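Local atomic coordinates of deacetylase EF_0837 (Enterococcus faecalis, PDB entry 2ICS), a protein that binds two zinc ions per subunit and deacetylates acetyl-(R)-mandelate in vitro, though with very low efficiency. Residues A267-D272 against Y284-T289; M290-V295 against K341-S346; A54-D59 against D330-T335; S250-V255 against N347-V352; H246-F251 against D272-N277. All coordinates share one frame; numbering follows the deposited sequence.

Contact 1: A267-D272 against Y284-T289; sequences ASISTD and YDLATT. With ZN (zinc ion), chain B.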
# COMPACT_ATOMS: atom_id res chain seq x y z
N ALA A 267 -7.09 -4.23 -6.67
CA ALA A 267 -7.89 -3.99 -5.48
C ALA A 267 -7.32 -2.83 -4.68
O ALA A 267 -8.06 -2.05 -4.06
CB ALA A 267 -7.94 -5.24 -4.61
N SER A 268 -5.99 -2.72 -4.69
CA SER A 268 -5.32 -1.65 -3.96
C SER A 268 -4.11 -1.13 -4.72
O SER A 268 -3.43 -1.88 -5.44
CB SER A 268 -4.90 -2.14 -2.57
OG SER A 268 -4.14 -3.34 -2.64
N ILE A 269 -3.86 0.16 -4.55
CA ILE A 269 -2.76 0.84 -5.20
C ILE A 269 -1.67 1.15 -4.18
O ILE A 269 -1.93 1.77 -3.15
CB ILE A 269 -3.26 2.14 -5.87
CG1 ILE A 269 -4.24 1.78 -6.99
CG2 ILE A 269 -2.10 2.96 -6.42
CD1 ILE A 269 -4.93 2.98 -7.58
N SER A 270 -0.45 0.70 -4.47
CA SER A 270 0.69 0.92 -3.59
C SER A 270 1.92 1.25 -4.43
O SER A 270 1.95 1.00 -5.63
CB SER A 270 0.95 -0.30 -2.70
OG SER A 270 1.16 -1.46 -3.49
N THR A 271 2.96 1.75 -3.77
CA THR A 271 4.17 2.19 -4.45
C THR A 271 5.42 1.32 -4.47
O THR A 271 6.20 1.40 -5.42
CB THR A 271 4.63 3.52 -3.87
OG1 THR A 271 4.94 3.33 -2.48
CG2 THR A 271 3.54 4.58 -4.00
N ASP A 272 5.60 0.50 -3.43
CA ASP A 272 6.83 -0.29 -3.28
C ASP A 272 7.96 0.72 -3.41
O ASP A 272 8.96 0.50 -4.09
CB ASP A 272 6.98 -1.37 -4.34
CG ASP A 272 8.29 -2.14 -4.18
OD1 ASP A 272 8.78 -2.23 -3.04
OD2 ASP A 272 8.83 -2.65 -5.18
N TYR A 284 7.59 8.18 -7.80
CA TYR A 284 8.00 9.31 -6.97
C TYR A 284 7.24 9.41 -5.66
O TYR A 284 7.79 9.84 -4.65
CB TYR A 284 7.86 10.60 -7.77
CG TYR A 284 8.75 10.66 -8.99
CD1 TYR A 284 8.35 10.06 -10.19
CD2 TYR A 284 9.98 11.30 -8.95
CE1 TYR A 284 9.18 10.12 -11.33
CE2 TYR A 284 10.81 11.36 -10.06
CZ TYR A 284 10.41 10.77 -11.25
OH TYR A 284 11.24 10.84 -12.35
N ASP A 285 5.97 9.02 -5.70
CA ASP A 285 5.10 9.05 -4.53
C ASP A 285 3.78 8.35 -4.84
O ASP A 285 3.57 7.87 -5.96
CB ASP A 285 4.88 10.51 -4.10
CG ASP A 285 4.46 11.41 -5.24
OD1 ASP A 285 4.70 12.63 -5.16
OD2 ASP A 285 3.88 10.91 -6.23
N LEU A 286 2.88 8.27 -3.86
CA LEU A 286 1.61 7.59 -4.08
C LEU A 286 0.75 8.35 -5.10
O LEU A 286 0.18 7.75 -6.00
CB LEU A 286 0.86 7.44 -2.76
CG LEU A 286 -0.42 6.60 -2.79
CD1 LEU A 286 -0.10 5.14 -3.11
CD2 LEU A 286 -1.11 6.71 -1.45
N ALA A 287 0.67 9.67 -4.94
CA ALA A 287 -0.09 10.53 -5.85
C ALA A 287 0.25 10.23 -7.32
O ALA A 287 -0.65 10.11 -8.16
CB ALA A 287 0.21 12.00 -5.55
N THR A 288 1.54 10.09 -7.60
CA THR A 288 2.02 9.80 -8.95
C THR A 288 1.58 8.42 -9.42
O THR A 288 1.30 8.20 -10.60
CB THR A 288 3.56 9.89 -9.01
OG1 THR A 288 3.97 11.22 -8.67
CG2 THR A 288 4.08 9.56 -10.40
N THR A 289 1.51 7.48 -8.48
CA THR A 289 1.09 6.13 -8.81
C THR A 289 -0.41 6.16 -9.08
O THR A 289 -0.90 5.49 -9.98
CB THR A 289 1.39 5.16 -7.64
OG1 THR A 289 2.77 5.29 -7.27
CG2 THR A 289 1.14 3.72 -8.06
ZN ZN B . 8.95 -4.09 -1.82
O HOH W 1 8.98 -4.71 -3.74
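T271 turns its methyl, not its hydroxyl, to helix 286-296: CG2 lies 3.4 Å from T289 OG1 and 3.6 Å from L286 CA. With chi1 at 62°, OG1 sits between the backbone N and the carbonyl carbon, and it hydrogen-bonds to D58 outside the contact, while CG2 is left to reach the helix. The T271 and T289 side chains cross at about a right angle. The T289 methyl also meets I269, its CG2 3.7 Å from I269 CG2, as the two side chains slide past each other in opposite directions. L286 brings CD1 to within 3.8 Å of I269 O. The segments meet through methyls and carbonyls, by van der Waals contact. D285 caps the helix, its OD2 accepting from T288 N at 2.8 Å nearly along the C-O axis. S270 points its CB away from the helix, and its hydroxyl bonds to D243. Beyond T271, D272 OD1 binds the zinc ion at 2.2 Å, a site shared with H60, H62 and carboxylated K154. This is the metal-binding aspartate of an amidohydrolase TIM barrel, which in this superfamily lies at the C-terminal end of the eighth barrel strand.

Contact 2: M290-V295 against K341-S346; sequences MEKLRV and KTLTDS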
# COMPACT_ATOMS: atom_id res chain seq x y z
N MSE A 290 -1.13 6.97 -8.31
CA MSE A 290 -2.57 7.12 -8.48
C MSE A 290 -2.88 7.75 -9.85
O MSE A 290 -3.85 7.36 -10.51
CB MSE A 290 -3.13 7.99 -7.36
CG MSE A 290 -2.99 7.36 -5.97
SE MSE A 290 -3.25 8.62 -4.52
CE MSE A 290 -5.14 8.96 -4.75
N GLU A 291 -2.06 8.71 -10.27
CA GLU A 291 -2.25 9.37 -11.56
C GLU A 291 -1.98 8.38 -12.70
O GLU A 291 -2.49 8.55 -13.80
CB GLU A 291 -1.32 10.58 -11.68
CG GLU A 291 -1.50 11.61 -10.58
CD GLU A 291 -0.40 12.64 -10.56
OE1 GLU A 291 0.73 12.31 -10.99
OE2 GLU A 291 -0.65 13.78 -10.11
N LYS A 292 -1.18 7.36 -12.43
CA LYS A 292 -0.89 6.36 -13.46
C LYS A 292 -2.11 5.48 -13.70
O LYS A 292 -2.42 5.14 -14.84
CB LYS A 292 0.32 5.51 -13.06
CG LYS A 292 1.63 6.29 -13.12
CD LYS A 292 2.84 5.44 -12.72
CE LYS A 292 4.11 6.28 -12.75
NZ LYS A 292 5.28 5.58 -12.16
N LEU A 293 -2.82 5.10 -12.65
CA LEU A 293 -4.01 4.28 -12.84
C LEU A 293 -5.14 5.14 -13.37
O LEU A 293 -6.11 4.64 -13.94
CB LEU A 293 -4.39 3.59 -11.54
CG LEU A 293 -3.39 2.44 -11.41
CD1 LEU A 293 -2.78 2.41 -10.03
CD2 LEU A 293 -4.08 1.14 -11.78
N ARG A 294 -5.02 6.45 -13.19
CA ARG A 294 -6.03 7.37 -13.69
C ARG A 294 -5.88 7.40 -15.21
O ARG A 294 -6.86 7.30 -15.94
CB ARG A 294 -5.83 8.77 -13.12
CG ARG A 294 -6.71 9.84 -13.77
CD ARG A 294 -8.17 9.42 -13.80
NE ARG A 294 -9.02 10.42 -14.43
CZ ARG A 294 -10.10 10.14 -15.16
NH1 ARG A 294 -10.45 8.87 -15.36
NH2 ARG A 294 -10.82 11.12 -15.68
N VAL A 295 -4.63 7.51 -15.67
CA VAL A 295 -4.36 7.55 -17.10
C VAL A 295 -4.66 6.20 -17.74
O VAL A 295 -5.01 6.13 -18.91
CB VAL A 295 -2.88 7.95 -17.37
CG1 VAL A 295 -1.95 6.78 -17.08
CG2 VAL A 295 -2.73 8.41 -18.81
N LYS A 341 1.24 15.89 -17.69
CA LYS A 341 2.40 15.43 -16.94
C LYS A 341 2.85 14.10 -17.55
O LYS A 341 2.01 13.26 -17.88
CB LYS A 341 2.02 15.23 -15.48
CG LYS A 341 3.11 14.71 -14.56
CD LYS A 341 2.52 14.44 -13.18
CE LYS A 341 3.56 13.96 -12.18
NZ LYS A 341 2.95 13.68 -10.85
N THR A 342 4.15 13.92 -17.70
CA THR A 342 4.68 12.68 -18.25
C THR A 342 4.83 11.65 -17.15
O THR A 342 5.32 11.96 -16.06
CB THR A 342 6.05 12.90 -18.92
OG1 THR A 342 5.90 13.77 -20.05
CG2 THR A 342 6.62 11.56 -19.40
N LEU A 343 4.39 10.43 -17.42
CA LEU A 343 4.46 9.35 -16.45
C LEU A 343 5.19 8.18 -17.07
O LEU A 343 4.90 7.79 -18.19
CB LEU A 343 3.05 8.92 -16.02
CG LEU A 343 2.15 10.00 -15.41
CD1 LEU A 343 0.75 9.44 -15.23
CD2 LEU A 343 2.71 10.46 -14.09
N THR A 344 6.14 7.63 -16.32
CA THR A 344 6.94 6.50 -16.80
C THR A 344 6.76 5.31 -15.87
O THR A 344 6.80 5.46 -14.65
CB THR A 344 8.44 6.87 -16.82
OG1 THR A 344 8.60 8.14 -17.45
CG2 THR A 344 9.23 5.82 -17.59
N ASP A 345 6.57 4.12 -16.44
CA ASP A 345 6.41 2.95 -15.59
C ASP A 345 7.76 2.29 -15.32
O ASP A 345 8.80 2.87 -15.61
CB ASP A 345 5.44 1.94 -16.21
CG ASP A 345 5.92 1.39 -17.54
OD1 ASP A 345 7.11 1.54 -17.86
OD2 ASP A 345 5.09 0.79 -18.25
N SER A 346 7.72 1.09 -14.76
CA SER A 346 8.93 0.36 -14.41
C SER A 346 9.72 -0.16 -15.61
O SER A 346 10.89 -0.51 -15.48
CB SER A 346 8.58 -0.83 -13.50
OG SER A 346 7.87 -0.41 -12.36
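K341 sets CG anti to its backbone N (chi1 178°) and stays extended to NZ, whereas E291 has CG anti to its carbonyl carbon and a chain extended beyond it; the two side chains meet at about a right angle. K341 NZ lands on the syn lone pair of E291 OE1 at 2.6 Å, a hydrogen-bonded salt bridge. On the neighbouring helix position K292, also fully extended, extends to the end of the strand and gives its ammonium to T344 O, with K292 NZ 2.9 Å from that oxygen and approaching at a C=O...N angle of 147°. NZ also donates to P282 O, its stronger partner, outside the two segments. Between these polar grips lies L343, pointing at the helix: its CD1 is 3.7 Å from E291 O and also meets K292 CG and V295 CG1. L343 thus touches E291, K292 and V295, on one side of the helix, which runs nearly perpendicular to strand 341-344 (96° between their directions). E291 is gripped twice, since OE2 also accepts from I357 N on the adjoining strand. Such a buried carboxylate, with a lysine on one oxygen and a backbone N-H on the other, would be expected to stay ionised, while the K292 ammonium is satisfied by main-chain carbonyls.

Contact 3: A54-D59 against D330-T335; sequences AGWIDD and DLTIFT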
# COMPACT_ATOMS: atom_id res chain seq x y z
N ALA A 54 -10.45 9.83 3.43
CA ALA A 54 -9.85 9.19 4.59
C ALA A 54 -8.36 9.33 4.33
O ALA A 54 -7.95 9.45 3.18
CB ALA A 54 -10.25 7.73 4.64
N GLY A 55 -7.55 9.32 5.38
CA GLY A 55 -6.11 9.44 5.18
C GLY A 55 -5.63 8.36 4.23
O GLY A 55 -5.95 7.18 4.41
N TRP A 56 -4.87 8.74 3.21
CA TRP A 56 -4.37 7.77 2.24
C TRP A 56 -3.45 6.77 2.92
O TRP A 56 -2.71 7.12 3.84
CB TRP A 56 -3.63 8.47 1.10
CG TRP A 56 -4.47 9.44 0.31
CD1 TRP A 56 -5.84 9.55 0.32
CD2 TRP A 56 -4.00 10.40 -0.64
NE1 TRP A 56 -6.24 10.53 -0.56
CE2 TRP A 56 -5.13 11.07 -1.17
CE3 TRP A 56 -2.72 10.78 -1.10
CZ2 TRP A 56 -5.04 12.08 -2.13
CZ3 TRP A 56 -2.62 11.79 -2.06
CH2 TRP A 56 -3.78 12.43 -2.56
N ILE A 57 -3.49 5.52 2.45
CA ILE A 57 -2.69 4.43 3.01
C ILE A 57 -1.91 3.71 1.92
O ILE A 57 -2.49 3.23 0.94
CB ILE A 57 -3.60 3.38 3.72
CG1 ILE A 57 -4.43 4.05 4.82
CG2 ILE A 57 -2.75 2.27 4.31
CD1 ILE A 57 -5.53 3.14 5.40
N ASP A 58 -0.59 3.62 2.10
CA ASP A 58 0.29 2.93 1.15
C ASP A 58 0.67 1.60 1.79
O ASP A 58 1.56 1.57 2.63
CB ASP A 58 1.55 3.77 0.91
CG ASP A 58 2.31 3.34 -0.32
OD1 ASP A 58 2.15 2.18 -0.76
OD2 ASP A 58 3.08 4.17 -0.85
N ASP A 59 0.03 0.51 1.38
CA ASP A 59 0.33 -0.78 2.00
C ASP A 59 1.54 -1.56 1.49
O ASP A 59 1.67 -2.75 1.77
CB ASP A 59 -0.92 -1.69 2.01
CG ASP A 59 -1.30 -2.20 0.64
OD1 ASP A 59 -0.47 -2.10 -0.30
OD2 ASP A 59 -2.43 -2.71 0.50
N ASP A 330 -7.66 10.46 10.76
CA ASP A 330 -6.61 10.56 9.74
C ASP A 330 -7.32 10.99 8.47
O ASP A 330 -8.28 10.34 8.04
CB ASP A 330 -5.92 9.22 9.50
CG ASP A 330 -5.15 8.72 10.70
OD1 ASP A 330 -4.83 9.54 11.60
OD2 ASP A 330 -4.85 7.51 10.74
N LEU A 331 -6.88 12.09 7.87
CA LEU A 331 -7.50 12.59 6.65
C LEU A 331 -6.48 13.18 5.70
O LEU A 331 -5.42 13.63 6.11
CB LEU A 331 -8.52 13.69 6.97
CG LEU A 331 -9.75 13.39 7.84
CD1 LEU A 331 -9.34 13.26 9.30
CD2 LEU A 331 -10.73 14.53 7.68
N THR A 332 -6.81 13.16 4.42
CA THR A 332 -5.95 13.74 3.42
C THR A 332 -6.82 14.76 2.70
O THR A 332 -7.95 14.45 2.29
CB THR A 332 -5.44 12.67 2.43
OG1 THR A 332 -4.71 11.67 3.15
CG2 THR A 332 -4.53 13.31 1.39
N ILE A 333 -6.31 15.97 2.59
CA ILE A 333 -7.01 17.07 1.94
C ILE A 333 -6.19 17.39 0.70
O ILE A 333 -4.97 17.61 0.78
CB ILE A 333 -7.09 18.27 2.91
CG1 ILE A 333 -7.75 17.81 4.21
CG2 ILE A 333 -7.87 19.40 2.29
CD1 ILE A 333 -7.92 18.89 5.26
N PHE A 334 -6.85 17.40 -0.45
CA PHE A 334 -6.15 17.59 -1.71
C PHE A 334 -6.95 18.28 -2.80
O PHE A 334 -8.14 18.58 -2.65
CB PHE A 334 -5.73 16.22 -2.21
CG PHE A 334 -6.88 15.26 -2.37
CD1 PHE A 334 -7.56 15.17 -3.58
CD2 PHE A 334 -7.33 14.51 -1.29
CE1 PHE A 334 -8.68 14.33 -3.72
CE2 PHE A 334 -8.44 13.67 -1.41
CZ PHE A 334 -9.12 13.59 -2.62
N THR A 335 -6.28 18.48 -3.93
CA THR A 335 -6.88 19.09 -5.11
C THR A 335 -6.60 18.18 -6.29
O THR A 335 -5.66 17.38 -6.26
CB THR A 335 -6.27 20.47 -5.45
OG1 THR A 335 -4.87 20.31 -5.72
CG2 THR A 335 -6.46 21.46 -4.30
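Two hydrogen bonds join G55 and W56 to segment 330-335, only one of them purely main-chain. G55 N donates to D330 O at 2.9 Å from well above the carbonyl plane, with a C=O...N angle of 108°. W56 N instead uses a side chain as acceptor: T332 OG1 stands 2.9 Å away in a fairly straight bond (162° at the hydrogen). That hydroxyl bonds both to W56 N and to G82 O, just before strand 83-89. Next to these bonds A54 and L331 form one antiparallel, non-hydrogen-bonded pair with diverging side chains, their CA atoms 4.6 Å apart.

The apolar part of the contact centres on the W56 ring. T332 has CG2 anti to its backbone N (chi1 -59° placing OG1 beside that N), and this methyl sits over the centre of the six-membered ring of W56, 3.6 Å from the centroid, in a CH-pi contact. The rim atom W56 CZ2 comes over one face of the F334 ring, off its centre, and approaches F334 CD2 to 3.4 Å; the ring planes are inclined at an intermediate angle. I357 of strand 350-364 touches both side chains.

All touching residues are buried. The arrangement joins strand 51-61, which runs on to the zinc ligand H60, to the long strand 331-344 within a mixed sheet. It ties the first strand of the barrel to the C-terminal part of the chain, consistent with the composite beta domain that accompanies the TIM barrel in amidohydrolases.

Contact 4: S250-V255 against N347-V352; sequences SFNFHV and NGLTRV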
# COMPACT_ATOMS: atom_id res chain seq x y z
N SER A 250 8.20 -3.27 -11.09
CA SER A 250 6.98 -4.06 -11.00
C SER A 250 5.66 -3.54 -11.56
O SER A 250 4.61 -4.14 -11.31
CB SER A 250 6.80 -4.50 -9.55
OG SER A 250 7.97 -5.17 -9.11
N PHE A 251 5.69 -2.43 -12.30
CA PHE A 251 4.46 -1.91 -12.88
C PHE A 251 4.61 -1.60 -14.37
O PHE A 251 5.45 -0.81 -14.77
CB PHE A 251 3.99 -0.64 -12.17
CG PHE A 251 2.76 -0.03 -12.78
CD1 PHE A 251 1.52 -0.64 -12.63
CD2 PHE A 251 2.85 1.12 -13.56
CE1 PHE A 251 0.38 -0.13 -13.26
CE2 PHE A 251 1.72 1.65 -14.19
CZ PHE A 251 0.48 1.02 -14.04
N ASN A 252 3.75 -2.23 -15.17
CA ASN A 252 3.78 -2.07 -16.62
C ASN A 252 2.43 -1.54 -17.11
O ASN A 252 1.39 -2.15 -16.87
CB ASN A 252 4.13 -3.43 -17.24
CG ASN A 252 4.21 -3.39 -18.76
OD1 ASN A 252 3.19 -3.30 -19.45
ND2 ASN A 252 5.43 -3.47 -19.29
N PHE A 253 2.45 -0.38 -17.77
CA PHE A 253 1.23 0.25 -18.30
C PHE A 253 0.44 -0.69 -19.20
O PHE A 253 -0.78 -0.82 -19.06
CB PHE A 253 1.56 1.51 -19.11
CG PHE A 253 1.72 2.76 -18.28
CD1 PHE A 253 0.67 3.25 -17.52
CD2 PHE A 253 2.91 3.49 -18.31
CE1 PHE A 253 0.78 4.45 -16.82
CE2 PHE A 253 3.04 4.69 -17.61
CZ PHE A 253 1.97 5.17 -16.86
N HIS A 254 1.12 -1.34 -20.13
CA HIS A 254 0.44 -2.23 -21.06
C HIS A 254 -0.34 -3.32 -20.32
O HIS A 254 -1.47 -3.64 -20.69
CB HIS A 254 1.44 -2.87 -22.02
CG HIS A 254 0.79 -3.74 -23.05
ND1 HIS A 254 -0.08 -3.23 -24.00
CD2 HIS A 254 0.82 -5.08 -23.25
CE1 HIS A 254 -0.55 -4.23 -24.73
NE2 HIS A 254 -0.03 -5.36 -24.29
N VAL A 255 0.27 -3.88 -19.28
CA VAL A 255 -0.38 -4.93 -18.51
C VAL A 255 -1.64 -4.43 -17.81
O VAL A 255 -2.69 -5.08 -17.85
CB VAL A 255 0.60 -5.53 -17.48
CG1 VAL A 255 -0.11 -6.57 -16.63
CG2 VAL A 255 1.79 -6.16 -18.20
N ASN A 347 9.08 -0.22 -16.77
CA ASN A 347 9.73 -0.74 -17.96
C ASN A 347 9.97 0.30 -19.05
O ASN A 347 10.21 -0.05 -20.21
CB ASN A 347 8.92 -1.91 -18.52
CG ASN A 347 8.82 -3.06 -17.53
OD1 ASN A 347 7.73 -3.54 -17.23
ND2 ASN A 347 9.96 -3.51 -17.03
N GLY A 348 9.91 1.58 -18.69
CA GLY A 348 10.16 2.62 -19.67
C GLY A 348 9.00 3.06 -20.54
O GLY A 348 9.17 3.92 -21.40
N LEU A 349 7.82 2.47 -20.35
CA LEU A 349 6.66 2.87 -21.14
C LEU A 349 6.22 4.25 -20.62
O LEU A 349 6.23 4.49 -19.42
CB LEU A 349 5.51 1.88 -20.97
CG LEU A 349 5.61 0.48 -21.59
CD1 LEU A 349 6.79 -0.28 -21.01
CD2 LEU A 349 4.32 -0.26 -21.32
N THR A 350 5.83 5.14 -21.53
CA THR A 350 5.41 6.48 -21.15
C THR A 350 3.96 6.78 -21.51
O THR A 350 3.43 6.27 -22.49
CB THR A 350 6.32 7.54 -21.81
OG1 THR A 350 7.67 7.39 -21.32
CG2 THR A 350 5.83 8.95 -21.49
N ARG A 351 3.33 7.62 -20.69
CA ARG A 351 1.94 8.03 -20.90
C ARG A 351 1.81 9.47 -20.43
O ARG A 351 2.47 9.89 -19.48
CB ARG A 351 0.99 7.13 -20.10
CG ARG A 351 1.04 5.64 -20.45
CD ARG A 351 0.53 5.39 -21.87
NE ARG A 351 0.33 3.97 -22.16
CZ ARG A 351 1.29 3.15 -22.57
NH1 ARG A 351 2.53 3.59 -22.73
NH2 ARG A 351 1.01 1.88 -22.82
N VAL A 352 0.99 10.25 -21.12
CA VAL A 352 0.80 11.64 -20.73
C VAL A 352 -0.49 11.79 -19.93
O VAL A 352 -1.58 11.61 -20.47
CB VAL A 352 0.76 12.56 -21.97
CG1 VAL A 352 0.57 14.01 -21.55
CG2 VAL A 352 2.05 12.42 -22.76
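The F253 ring is sandwiched: R351 CG lies over the centre of one face, 3.4 Å from the centroid in a CH-pi contact, and F251 CE2 lies over the opposite face, off toward the rim. At the edge, in the ring plane, sits L349 O, 3.6 Å from F253 CD2. R351 bends at chi2 (-66°), which turns CD back, and its guanidinium plane ends up only 19° from that of the ring, with F253 CB over one guanidinium face. The two side chains slide past each other in opposite directions. R351 NH1 donates to T350 O, which lies in the guanidinium plane, at 2.8 Å, and NH2 makes a salt bridge with E257 of helix 253-261. F253 begins that helix, while R351 begins strand 350-364, just after the turn from strand 331-344, its antiparallel neighbour in the mixed sheet, so the hairpin end is clamped onto the helix N-terminus. N252 is the N-cap: its OD1 accepts from V255 N on a lone pair at 3.0 Å, while ND2 reaches across to N347 OD1 at 3.1 Å, almost linear at 171° and in the amide plane of N252. L349 CD2 reaches the first turn of the helix, 3.6 Å from H254 N and 3.7 Å from N252 OD1. D345, in the loop after strand 331-344, accepts from F253 N through OD2 and from N347 N through OD1.

Contact 5: H246-F251 against D272-N277; sequences HGTDSF and DIYIRN. With ZN (zinc ion), chain B.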
# COMPACT_ATOMS: atom_id res chain seq x y z
N HIS A 246 3.99 -0.76 -7.26
CA HIS A 246 4.73 -0.25 -8.42
C HIS A 246 6.20 -0.61 -8.46
O HIS A 246 6.64 -1.36 -9.34
CB HIS A 246 4.58 1.27 -8.53
CG HIS A 246 5.03 1.82 -9.85
ND1 HIS A 246 6.32 1.67 -10.31
CD2 HIS A 246 4.37 2.50 -10.82
CE1 HIS A 246 6.43 2.23 -11.51
NE2 HIS A 246 5.26 2.74 -11.83
N GLY A 247 6.97 -0.07 -7.52
CA GLY A 247 8.39 -0.37 -7.47
C GLY A 247 9.20 0.02 -8.69
O GLY A 247 8.69 0.56 -9.68
N THR A 248 10.50 -0.24 -8.61
CA THR A 248 11.40 0.08 -9.70
C THR A 248 11.14 -0.77 -10.93
O THR A 248 11.30 -0.30 -12.05
CB THR A 248 12.87 -0.10 -9.24
OG1 THR A 248 13.12 0.76 -8.12
CG2 THR A 248 13.84 0.26 -10.37
N ASP A 249 10.72 -2.02 -10.74
CA ASP A 249 10.48 -2.89 -11.88
C ASP A 249 9.19 -3.70 -11.86
O ASP A 249 9.07 -4.69 -12.58
CB ASP A 249 11.65 -3.87 -12.04
CG ASP A 249 12.91 -3.19 -12.56
OD1 ASP A 249 12.86 -2.59 -13.67
OD2 ASP A 249 13.94 -3.25 -11.87
N SER A 250 8.20 -3.27 -11.09
CA SER A 250 6.98 -4.06 -11.00
C SER A 250 5.66 -3.54 -11.56
O SER A 250 4.61 -4.14 -11.31
CB SER A 250 6.80 -4.50 -9.55
OG SER A 250 7.97 -5.17 -9.11
N PHE A 251 5.69 -2.43 -12.30
CA PHE A 251 4.46 -1.91 -12.88
C PHE A 251 4.61 -1.60 -14.37
O PHE A 251 5.45 -0.81 -14.77
CB PHE A 251 3.99 -0.64 -12.17
CG PHE A 251 2.76 -0.03 -12.78
CD1 PHE A 251 1.52 -0.64 -12.63
CD2 PHE A 251 2.85 1.12 -13.56
CE1 PHE A 251 0.38 -0.13 -13.26
CE2 PHE A 251 1.72 1.65 -14.19
CZ PHE A 251 0.48 1.02 -14.04
N ASP A 272 5.60 0.50 -3.43
CA ASP A 272 6.83 -0.29 -3.28
C ASP A 272 7.96 0.72 -3.41
O ASP A 272 8.96 0.50 -4.09
CB ASP A 272 6.98 -1.37 -4.34
CG ASP A 272 8.29 -2.14 -4.18
OD1 ASP A 272 8.78 -2.23 -3.04
OD2 ASP A 272 8.83 -2.65 -5.18
N ILE A 273 7.78 1.84 -2.72
CA ILE A 273 8.72 2.94 -2.74
C ILE A 273 9.84 2.81 -1.71
O ILE A 273 9.68 2.21 -0.65
CB ILE A 273 7.95 4.25 -2.45
CG1 ILE A 273 8.84 5.47 -2.70
CG2 ILE A 273 7.47 4.27 -0.99
CD1 ILE A 273 8.07 6.78 -2.58
N TYR A 274 11.00 3.36 -2.07
CA TYR A 274 12.15 3.41 -1.17
C TYR A 274 12.94 4.59 -1.72
O TYR A 274 12.70 5.02 -2.85
CB TYR A 274 12.92 2.08 -1.15
CG TYR A 274 13.82 1.76 -2.31
CD1 TYR A 274 15.21 1.83 -2.18
CD2 TYR A 274 13.29 1.31 -3.52
CE1 TYR A 274 16.05 1.46 -3.22
CE2 TYR A 274 14.12 0.94 -4.57
CZ TYR A 274 15.50 1.01 -4.41
OH TYR A 274 16.32 0.64 -5.45
N ILE A 275 13.86 5.13 -0.93
CA ILE A 275 14.59 6.32 -1.34
C ILE A 275 15.05 6.43 -2.79
O ILE A 275 14.88 7.49 -3.40
CB ILE A 275 15.78 6.60 -0.38
CG1 ILE A 275 16.23 8.05 -0.53
CG2 ILE A 275 16.94 5.65 -0.66
CD1 ILE A 275 17.04 8.58 0.64
N ARG A 276 15.59 5.36 -3.35
CA ARG A 276 16.08 5.41 -4.73
C ARG A 276 15.02 5.63 -5.80
O ARG A 276 15.19 6.50 -6.66
CB ARG A 276 16.89 4.14 -5.05
CG ARG A 276 18.15 4.00 -4.21
CD ARG A 276 18.95 2.75 -4.56
NE ARG A 276 19.44 2.76 -5.93
CZ ARG A 276 20.24 1.83 -6.45
NH1 ARG A 276 20.65 0.80 -5.71
NH2 ARG A 276 20.64 1.93 -7.72
N ASN A 277 13.93 4.86 -5.78
CA ASN A 277 12.91 5.08 -6.81
C ASN A 277 12.03 6.29 -6.50
O ASN A 277 11.28 6.74 -7.36
CB ASN A 277 12.05 3.82 -7.07
CG ASN A 277 11.30 3.35 -5.85
OD1 ASN A 277 10.75 4.14 -5.09
ND2 ASN A 277 11.25 2.03 -5.67
ZN ZN B . 8.95 -4.09 -1.82
O HOH W 2 11.45 -1.27 -6.26
O HOH W 3 9.25 -4.13 -7.31
O HOH W 1 8.98 -4.71 -3.74
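G247 packs hard against D272: G247 CA lies 3.3 Å from D272 OD2. G247 CA also makes a CA-H...O contact with D272 O at 3.5 Å. With no side chain on G247, the loop can lie directly on the carboxylate. The peptide after G247 is pinned by H246 ND1, which donates to G247 O on a lone pair at 2.7 Å, in the ring plane. Within 272-277, N277 ties its own segment: ND2 donates to D272 O at 3.2 Å, while OD1 accepts from Y274 N at 3.1 Å, so one amide holds the peptides on both sides of I273. Toward T248 the fit is looser and water takes over. T248 OG1 rests at the edge of the Y274 ring, 3.7 Å from Y274 CE2. Water 2 sits between the segments, accepting from T248 N at 2.7 Å and donating to D272 OD2, with a weak further bond from N277. Water 3 also donates to OD2 and bridges it to S250 OG. Thus OD1 binds the zinc ion, whereas OD2, lying against the glycine, is fixed by ordered water, so that second-shell groups would help to set the rotation of the ligating carboxylate.

In the fold
Along the chain, strand 51-61 of contact 3 comes first; contacts 5 and 4 start from overlapping segments, 246-251 and 250-255. Contacts 1 and 5 share D272 and the zinc ion, about 9 Å apart, this and all distances here being between contact centres. Helix 286-296 carries contacts 1 and 2, about 10 Å apart. Strand 331-344 enters contact 3 at its start and contact 2 at its end, about 19 Å away; strand 350-364 beside it enters contact 4, about 8 Å from contact 2. Contacts 3 and 4 are the farthest apart, about 25 Å. The metal-site loops are linked to the C-terminal hairpin both through helix 286-296 and directly, where S346 bonds to the 246-251 loop.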